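Local coordinates for protein putative acetyltransferase (Nocardia farcinica, PDB 3D9W) that probably catalyses acetyl transfer from acetyl-coenzyme A to arylamines, at residues H45-P50 / G142-Y147; I25-E30 / R39-R44. All blocks are in the same frame, centred on the assembly; numbering follows the deposited sequence.

Interaction 1: residues H45-P50 / G142-Y147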
ATOM      1  N   HIS A  45       7.244   7.145  -3.505  1.00 24.08           N
ATOM      2  CA  HIS A  45       6.960   6.106  -2.516  1.00 23.52           C
ATOM      3  C   HIS A  45       6.444   4.824  -3.149  1.00 22.22           C
ATOM      4  O   HIS A  45       6.997   3.752  -2.929  1.00 24.12           O
ATOM      5  CB  HIS A  45       5.937   6.623  -1.491  1.00 24.74           C
ATOM      6  CG  HIS A  45       5.734   5.719  -0.309  1.00 24.91           C
ATOM      7  ND1 HIS A  45       5.893   6.149   0.990  1.00 23.68           N
ATOM      8  CD2 HIS A  45       5.355   4.422  -0.228  1.00 23.36           C
ATOM      9  CE1 HIS A  45       5.621   5.157   1.820  1.00 23.05           C
ATOM     10  NE2 HIS A  45       5.292   4.099   1.105  1.00 23.64           N
ATOM     11  N   THR A  46       5.385   4.926  -3.934  1.00 20.80           N
ATOM     12  CA  THR A  46       4.828   3.737  -4.554  1.00 18.92           C
ATOM     13  C   THR A  46       5.806   3.014  -5.452  1.00 18.52           C
ATOM     14  O   THR A  46       5.699   1.806  -5.623  1.00 19.26           O
ATOM     15  CB  THR A  46       3.571   4.066  -5.366  1.00 18.37           C
ATOM     16  OG1 THR A  46       3.859   5.127  -6.288  1.00 16.39           O
ATOM     17  CG2 THR A  46       2.435   4.467  -4.429  1.00 15.87           C
ATOM     18  N   THR A  47       6.765   3.739  -6.022  1.00 18.09           N
ATOM     19  CA  THR A  47       7.738   3.109  -6.924  1.00 17.41           C
ATOM     20  C   THR A  47       9.082   2.814  -6.277  1.00 16.18           C
ATOM     21  O   THR A  47       9.978   2.265  -6.916  1.00 14.42           O
ATOM     22  CB  THR A  47       7.983   3.959  -8.197  1.00 17.35           C
ATOM     23  OG1 THR A  47       8.590   5.203  -7.847  1.00 17.23           O
ATOM     24  CG2 THR A  47       6.673   4.228  -8.909  1.00 17.19           C
ATOM     25  N   ALA A  48       9.210   3.165  -5.002  1.00 15.72           N
ATOM     26  CA  ALA A  48      10.447   2.941  -4.278  1.00 15.96           C
ATOM     27  C   ALA A  48      10.336   1.851  -3.212  1.00 18.41           C
ATOM     28  O   ALA A  48      11.191   0.963  -3.137  1.00 18.79           O
ATOM     29  CB  ALA A  48      10.913   4.241  -3.638  1.00 11.74           C
ATOM     30  N   ILE A  49       9.281   1.911  -2.400  1.00 18.34           N
ATOM     31  CA  ILE A  49       9.095   0.956  -1.306  1.00 18.82           C
ATOM     32  C   ILE A  49       8.501  -0.394  -1.703  1.00 19.06           C
ATOM     33  O   ILE A  49       7.474  -0.442  -2.373  1.00 19.96           O
ATOM     34  CB  ILE A  49       8.183   1.562  -0.211  1.00 19.79           C
ATOM     35  CG1 ILE A  49       8.662   2.972   0.149  1.00 20.59           C
ATOM     36  CG2 ILE A  49       8.180   0.668   1.022  1.00 19.41           C
ATOM     37  CD1 ILE A  49      10.085   3.027   0.636  1.00 18.34           C
ATOM     38  N   PRO A  50       9.148  -1.509  -1.305  1.00 18.05           N
ATOM     39  CA  PRO A  50       8.639  -2.844  -1.634  1.00 18.35           C
ATOM     40  C   PRO A  50       7.387  -3.196  -0.811  1.00 18.56           C
ATOM     41  O   PRO A  50       7.106  -2.582   0.216  1.00 19.12           O
ATOM     42  CB  PRO A  50       9.818  -3.760  -1.285  1.00 18.17           C
ATOM     43  CG  PRO A  50      10.994  -2.905  -1.462  1.00 17.23           C
ATOM     44  CD  PRO A  50      10.539  -1.605  -0.838  1.00 17.82           C
ATOM     45  N   GLY A 142       0.343   0.753  -6.818  1.00 19.68           N
ATOM     46  CA  GLY A 142      -0.021   2.133  -7.033  1.00 18.40           C
ATOM     47  C   GLY A 142      -1.429   2.343  -6.534  1.00 19.14           C
ATOM     48  O   GLY A 142      -1.889   1.593  -5.678  1.00 18.88           O
ATOM     49  N   PRO A 143      -2.154   3.343  -7.055  1.00 19.58           N
ATOM     50  CA  PRO A 143      -1.749   4.300  -8.086  1.00 18.99           C
ATOM     51  C   PRO A 143      -0.511   5.103  -7.715  1.00 19.33           C
ATOM     52  O   PRO A 143      -0.336   5.469  -6.560  1.00 18.51           O
ATOM     53  CB  PRO A 143      -2.975   5.187  -8.214  1.00 19.11           C
ATOM     54  CG  PRO A 143      -4.067   4.264  -7.940  1.00 19.40           C
ATOM     55  CD  PRO A 143      -3.573   3.531  -6.727  1.00 18.70           C
ATOM     56  N   LEU A 144       0.337   5.386  -8.703  1.00 20.61           N
ATOM     57  CA  LEU A 144       1.558   6.162  -8.465  1.00 20.67           C
ATOM     58  C   LEU A 144       1.347   7.681  -8.462  1.00 20.48           C
ATOM     59  O   LEU A 144       2.302   8.445  -8.540  1.00 20.56           O
ATOM     60  CB  LEU A 144       2.642   5.779  -9.478  1.00 19.11           C
ATOM     61  CG  LEU A 144       2.266   5.659 -10.953  1.00 18.04           C
ATOM     62  CD1 LEU A 144       1.851   7.017 -11.500  1.00 17.59           C
ATOM     63  CD2 LEU A 144       3.458   5.105 -11.723  1.00 15.87           C
ATOM     64  N   ARG A 145       0.083   8.095  -8.371  1.00 21.52           N
ATOM     65  CA  ARG A 145      -0.319   9.507  -8.308  1.00 21.48           C
ATOM     66  C   ARG A 145      -1.631   9.477  -7.558  1.00 20.10           C
ATOM     67  O   ARG A 145      -2.392   8.523  -7.686  1.00 20.43           O
ATOM     68  CB  ARG A 145      -0.574  10.111  -9.696  1.00 22.67           C
ATOM     69  CG  ARG A 145       0.582   9.967 -10.679  1.00 24.93           C
ATOM     70  CD  ARG A 145       0.984  11.296 -11.266  1.00 24.21           C
ATOM     71  NE  ARG A 145       2.054  11.941 -10.510  1.00 23.55           N
ATOM     72  CZ  ARG A 145       3.335  11.949 -10.874  1.00 23.37           C
ATOM     73  NH1 ARG A 145       3.711  11.337 -11.987  1.00 22.50           N
ATOM     74  NH2 ARG A 145       4.235  12.595 -10.137  1.00 22.12           N
ATOM     75  N   PRO A 146      -1.913  10.508  -6.759  1.00 19.25           N
ATOM     76  CA  PRO A 146      -3.176  10.498  -6.026  1.00 19.03           C
ATOM     77  C   PRO A 146      -4.352  10.703  -6.975  1.00 19.73           C
ATOM     78  O   PRO A 146      -4.214  11.325  -8.026  1.00 20.00           O
ATOM     79  CB  PRO A 146      -3.010  11.657  -5.057  1.00 20.08           C
ATOM     80  CG  PRO A 146      -2.210  12.634  -5.867  1.00 19.57           C
ATOM     81  CD  PRO A 146      -1.169  11.755  -6.515  1.00 19.30           C
ATOM     82  N   TYR A 147      -5.504  10.155  -6.620  1.00 20.02           N
ATOM     83  CA  TYR A 147      -6.683  10.339  -7.442  1.00 20.19           C
ATOM     84  C   TYR A 147      -7.686  11.186  -6.671  1.00 21.18           C
ATOM     85  O   TYR A 147      -7.913  10.972  -5.483  1.00 19.97           O
ATOM     86  CB  TYR A 147      -7.296   8.997  -7.851  1.00 19.46           C
ATOM     87  CG  TYR A 147      -7.677   8.063  -6.731  1.00 18.66           C
ATOM     88  CD1 TYR A 147      -6.753   7.172  -6.194  1.00 17.85           C
ATOM     89  CD2 TYR A 147      -8.989   8.013  -6.264  1.00 19.45           C
ATOM     90  CE1 TYR A 147      -7.129   6.247  -5.230  1.00 17.68           C
ATOM     91  CE2 TYR A 147      -9.376   7.097  -5.302  1.00 19.26           C
ATOM     92  CZ  TYR A 147      -8.445   6.213  -4.790  1.00 19.22           C
ATOM     93  OH  TYR A 147      -8.844   5.293  -3.849  1.00 19.32           O
TER
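The last turn of helix 35-48 faces the irregular loop that joins strand 132-135 to strand 147-148, and the two backbones come closest where T46 CA lies 5.6 Å from L144 CA. This is a helix-to-loop contact within the papain-like core of the arylamine N-acetyltransferase fold, small and largely buried. Near the end of the helix H45 O accepts from both A48 N and I49 N. In the loop, G142 has a positive phi of 66° and the peptide bond ahead of P143 is cis, so the chain turns sharply and brings its backbone, more than its side chains, up to the helix.

T46 carries the contact, its CB directed at the loop. Its OG1 lies between backbone N and carbonyl carbon (chi1 53°), close enough to its own helix to hydrogen-bond V42 O and Y43 O. The hydroxyl is therefore satisfied within the helix and meets L144 only by packing, 3.3 Å from L144 CA and 3.5 Å from L144 CB. The methyl takes the other side: CG2 is 3.6 Å from P143 O and 4.3 Å from G142 CA. L144 crosses T46 at about a right angle. Its CG also lies between backbone N and carbonyl carbon (chi1 46°), and the side chain runs crosswise to the helix axis and touches Y43 and the loop residue S229.

T47 adds a looser touch, its OG1 likewise folded back to Y43 O. On the loop side, G142 O is held by R190 NH1, and P143 rests on D136, its own CB pointing away from the helix. Beyond T46 the edge of the contact is marked by T47 CG2, whose methyl lies 4.4 Å from L144 CB.

Interaction 2: residues I25-E30 / R39-R44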
ATOM      1  N   ILE A  25      13.029   7.693  -0.767  1.00 24.83           N
ATOM      2  CA  ILE A  25      12.099   7.535  -1.885  1.00 24.31           C
ATOM      3  C   ILE A  25      12.536   8.346  -3.084  1.00 24.95           C
ATOM      4  O   ILE A  25      11.999   8.194  -4.179  1.00 25.47           O
ATOM      5  CB  ILE A  25      10.667   7.951  -1.509  1.00 23.77           C
ATOM      6  CG1 ILE A  25      10.589   9.471  -1.318  1.00 23.27           C
ATOM      7  CG2 ILE A  25      10.228   7.189  -0.257  1.00 24.29           C
ATOM      8  CD1 ILE A  25       9.180   9.975  -1.008  1.00 19.72           C
ATOM      9  N   GLY A  26      13.512   9.219  -2.868  1.00 25.66           N
ATOM     10  CA  GLY A  26      14.027  10.029  -3.958  1.00 25.52           C
ATOM     11  C   GLY A  26      13.269  11.309  -4.237  1.00 25.97           C
ATOM     12  O   GLY A  26      13.167  11.743  -5.382  1.00 25.73           O
ATOM     13  N   PHE A  27      12.725  11.926  -3.199  1.00 26.76           N
ATOM     14  CA  PHE A  27      12.001  13.164  -3.409  1.00 27.00           C
ATOM     15  C   PHE A  27      12.993  14.230  -3.877  1.00 27.53           C
ATOM     16  O   PHE A  27      14.173  14.181  -3.534  1.00 28.16           O
ATOM     17  CB  PHE A  27      11.326  13.613  -2.117  1.00 27.06           C
ATOM     18  CG  PHE A  27      10.354  14.733  -2.318  1.00 28.38           C
ATOM     19  CD1 PHE A  27       9.212  14.544  -3.094  1.00 28.54           C
ATOM     20  CD2 PHE A  27      10.596  15.985  -1.776  1.00 27.14           C
ATOM     21  CE1 PHE A  27       8.330  15.588  -3.328  1.00 29.03           C
ATOM     22  CE2 PHE A  27       9.718  17.036  -2.007  1.00 27.94           C
ATOM     23  CZ  PHE A  27       8.583  16.837  -2.785  1.00 28.81           C
ATOM     24  N   ALA A  28      12.534  15.194  -4.661  1.00 27.42           N
ATOM     25  CA  ALA A  28      13.446  16.226  -5.125  1.00 27.94           C
ATOM     26  C   ALA A  28      12.767  17.564  -5.397  1.00 28.14           C
ATOM     27  O   ALA A  28      13.395  18.504  -5.899  1.00 28.21           O
ATOM     28  CB  ALA A  28      14.171  15.739  -6.371  1.00 28.86           C
ATOM     29  N   GLY A  29      11.488  17.656  -5.054  1.00 27.93           N
ATOM     30  CA  GLY A  29      10.761  18.890  -5.292  1.00 28.42           C
ATOM     31  C   GLY A  29      10.688  19.831  -4.104  1.00 29.17           C
ATOM     32  O   GLY A  29      11.340  19.616  -3.084  1.00 28.56           O
ATOM     33  N   GLU A  30       9.886  20.885  -4.249  1.00 30.66           N
ATOM     34  CA  GLU A  30       9.699  21.886  -3.201  1.00 31.48           C
ATOM     35  C   GLU A  30       9.033  21.285  -1.975  1.00 30.78           C
ATOM     36  O   GLU A  30       8.013  20.601  -2.091  1.00 30.02           O
ATOM     37  CB  GLU A  30       8.847  23.047  -3.722  1.00 33.70           C
ATOM     38  CG  GLU A  30       7.978  23.688  -2.651  1.00 36.66           C
ATOM     39  CD  GLU A  30       7.397  25.013  -3.080  1.00 38.45           C
ATOM     40  OE1 GLU A  30       6.639  25.036  -4.082  1.00 39.76           O
ATOM     41  OE2 GLU A  30       7.706  26.029  -2.413  1.00 39.97           O
ATOM     42  N   ARG A  39       1.782  14.953  -5.716  1.00 22.04           N
ATOM     43  CA  ARG A  39       1.858  14.096  -6.888  1.00 22.85           C
ATOM     44  C   ARG A  39       3.216  13.417  -7.003  1.00 22.74           C
ATOM     45  O   ARG A  39       3.327  12.375  -7.637  1.00 21.48           O
ATOM     46  CB  ARG A  39       1.563  14.890  -8.160  1.00 23.22           C
ATOM     47  CG  ARG A  39       0.078  15.103  -8.440  1.00 25.08           C
ATOM     48  CD  ARG A  39      -0.108  15.974  -9.676  1.00 27.61           C
ATOM     49  NE  ARG A  39       0.652  15.488 -10.838  1.00 28.21           N
ATOM     50  CZ  ARG A  39       0.188  14.638 -11.753  1.00 27.96           C
ATOM     51  NH1 ARG A  39      -1.051  14.163 -11.664  1.00 26.73           N
ATOM     52  NH2 ARG A  39       0.972  14.264 -12.758  1.00 26.85           N
ATOM     53  N   GLU A  40       4.245  13.999  -6.387  1.00 23.35           N
ATOM     54  CA  GLU A  40       5.575  13.388  -6.444  1.00 23.19           C
ATOM     55  C   GLU A  40       5.814  12.470  -5.255  1.00 21.77           C
ATOM     56  O   GLU A  40       6.471  11.445  -5.375  1.00 19.88           O
ATOM     57  CB  GLU A  40       6.679  14.438  -6.479  1.00 24.10           C
ATOM     58  CG  GLU A  40       7.988  13.871  -7.007  1.00 25.12           C
ATOM     59  CD  GLU A  40       9.177  14.734  -6.654  1.00 27.25           C
ATOM     60  OE1 GLU A  40       9.046  15.980  -6.744  1.00 28.73           O
ATOM     61  OE2 GLU A  40      10.238  14.168  -6.296  1.00 26.24           O
ATOM     62  N   LEU A  41       5.281  12.849  -4.102  1.00 21.85           N
ATOM     63  CA  LEU A  41       5.432  12.038  -2.913  1.00 23.05           C
ATOM     64  C   LEU A  41       4.848  10.663  -3.197  1.00 23.13           C
ATOM     65  O   LEU A  41       5.499   9.644  -2.973  1.00 24.23           O
ATOM     66  CB  LEU A  41       4.708  12.692  -1.738  1.00 24.18           C
ATOM     67  CG  LEU A  41       5.296  14.017  -1.234  1.00 25.39           C
ATOM     68  CD1 LEU A  41       4.477  14.551  -0.054  1.00 24.18           C
ATOM     69  CD2 LEU A  41       6.736  13.791  -0.800  1.00 24.22           C
ATOM     70  N   VAL A  42       3.625  10.643  -3.716  1.00 22.10           N
ATOM     71  CA  VAL A  42       2.947   9.393  -4.034  1.00 21.98           C
ATOM     72  C   VAL A  42       3.707   8.538  -5.042  1.00 23.12           C
ATOM     73  O   VAL A  42       3.829   7.320  -4.889  1.00 23.24           O
ATOM     74  CB  VAL A  42       1.551   9.666  -4.589  1.00 20.17           C
ATOM     75  CG1 VAL A  42       0.864   8.359  -4.938  1.00 17.83           C
ATOM     76  CG2 VAL A  42       0.751  10.435  -3.565  1.00 19.85           C
ATOM     77  N   TYR A  43       4.216   9.184  -6.076  1.00 23.40           N
ATOM     78  CA  TYR A  43       4.957   8.499  -7.116  1.00 24.11           C
ATOM     79  C   TYR A  43       6.259   7.876  -6.597  1.00 24.39           C
ATOM     80  O   TYR A  43       6.521   6.688  -6.806  1.00 23.78           O
ATOM     81  CB  TYR A  43       5.237   9.495  -8.240  1.00 24.84           C
ATOM     82  CG  TYR A  43       5.983   8.941  -9.425  1.00 26.10           C
ATOM     83  CD1 TYR A  43       7.356   8.692  -9.355  1.00 27.50           C
ATOM     84  CD2 TYR A  43       5.330   8.709 -10.633  1.00 26.48           C
ATOM     85  CE1 TYR A  43       8.066   8.234 -10.462  1.00 28.44           C
ATOM     86  CE2 TYR A  43       6.024   8.253 -11.748  1.00 28.46           C
ATOM     87  CZ  TYR A  43       7.397   8.020 -11.656  1.00 29.98           C
ATOM     88  OH  TYR A  43       8.100   7.602 -12.763  1.00 31.89           O
ATOM     89  N   ARG A  44       7.069   8.677  -5.914  1.00 24.49           N
ATOM     90  CA  ARG A  44       8.344   8.206  -5.379  1.00 24.52           C
ATOM     91  C   ARG A  44       8.177   7.015  -4.449  1.00 24.37           C
ATOM     92  O   ARG A  44       8.879   6.015  -4.579  1.00 23.27           O
ATOM     93  CB  ARG A  44       9.046   9.334  -4.616  1.00 26.11           C
ATOM     94  CG  ARG A  44       9.372  10.563  -5.435  1.00 26.54           C
ATOM     95  CD  ARG A  44      10.239  10.212  -6.616  1.00 28.40           C
ATOM     96  NE  ARG A  44      10.740  11.404  -7.293  1.00 30.63           N
ATOM     97  CZ  ARG A  44      11.445  11.378  -8.419  1.00 30.14           C
ATOM     98  NH1 ARG A  44      11.730  10.215  -8.991  1.00 28.18           N
ATOM     99  NH2 ARG A  44      11.857  12.512  -8.972  1.00 28.45           N
TER
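I25 stands at the C-terminal end of helix 18-25, where a Schellman motif stops the helix and sends the loop 25-30 over the side of helix 35-48. The I25 side chain lies across R44 at about a right angle, its CG1 3.6 Å from R44 CB. G26 follows as the C-prime residue, with positive phi, while F27 N closes the motif on L22 O. G26 O sits over one face of the R44 guanidinium, 3.1 Å from R44 NE but too poorly directed for a hydrogen bond.

F27 starts away from helix 35-48, yet its ring, with CG anti to the backbone N, swings back to L41 and E40. L41 CD2 makes a CH-pi contact over the ring face, 3.8 Å from the ring centroid. The E40 carboxylate also lies against the ring, F27 CD1 3.4 Å from E40 OE2 and the two planes 22° apart. L22 of helix 18-25 touches both F27 and L41.

A28 supplies the polar tie: A28 N donates to the syn lone pair of E40 OE2 (3.0 Å, bent to 138°). G29 then passes beside E40 OE1 without bonding to it. One helical turn beyond E40, R44 completes the grip on this carboxylate, and the salt bridge probably helps keep E40 ionised: R44 NE, with OE2 in its guanidinium plane, donates to the anti lone pair of E40 OE2 at 172°.

Interactions 1 and 2 are successive on one element: helix 35-48 meets the loop 25-30 with its residues 39-44 and the loop 142-147 with its last turn, the two centres being about 10 Å apart. They touch directly through loop 142-147, where R145 NH2 comes within 2.7 Å of R39 O, L144 O packs on Y43 CB (3.1 Å) and P143 O on V42 CG1 (3.5 Å). Helix 35-48 itself packs on helix 82-95 through L41, V42 and H45, which all meet F89. Helix 82-95 probably carries the catalytic cysteine, as in papain-like relatives. The centre of interaction 1 lies about 8 Å from the centre of the chain, that of interaction 2 about 16 Å.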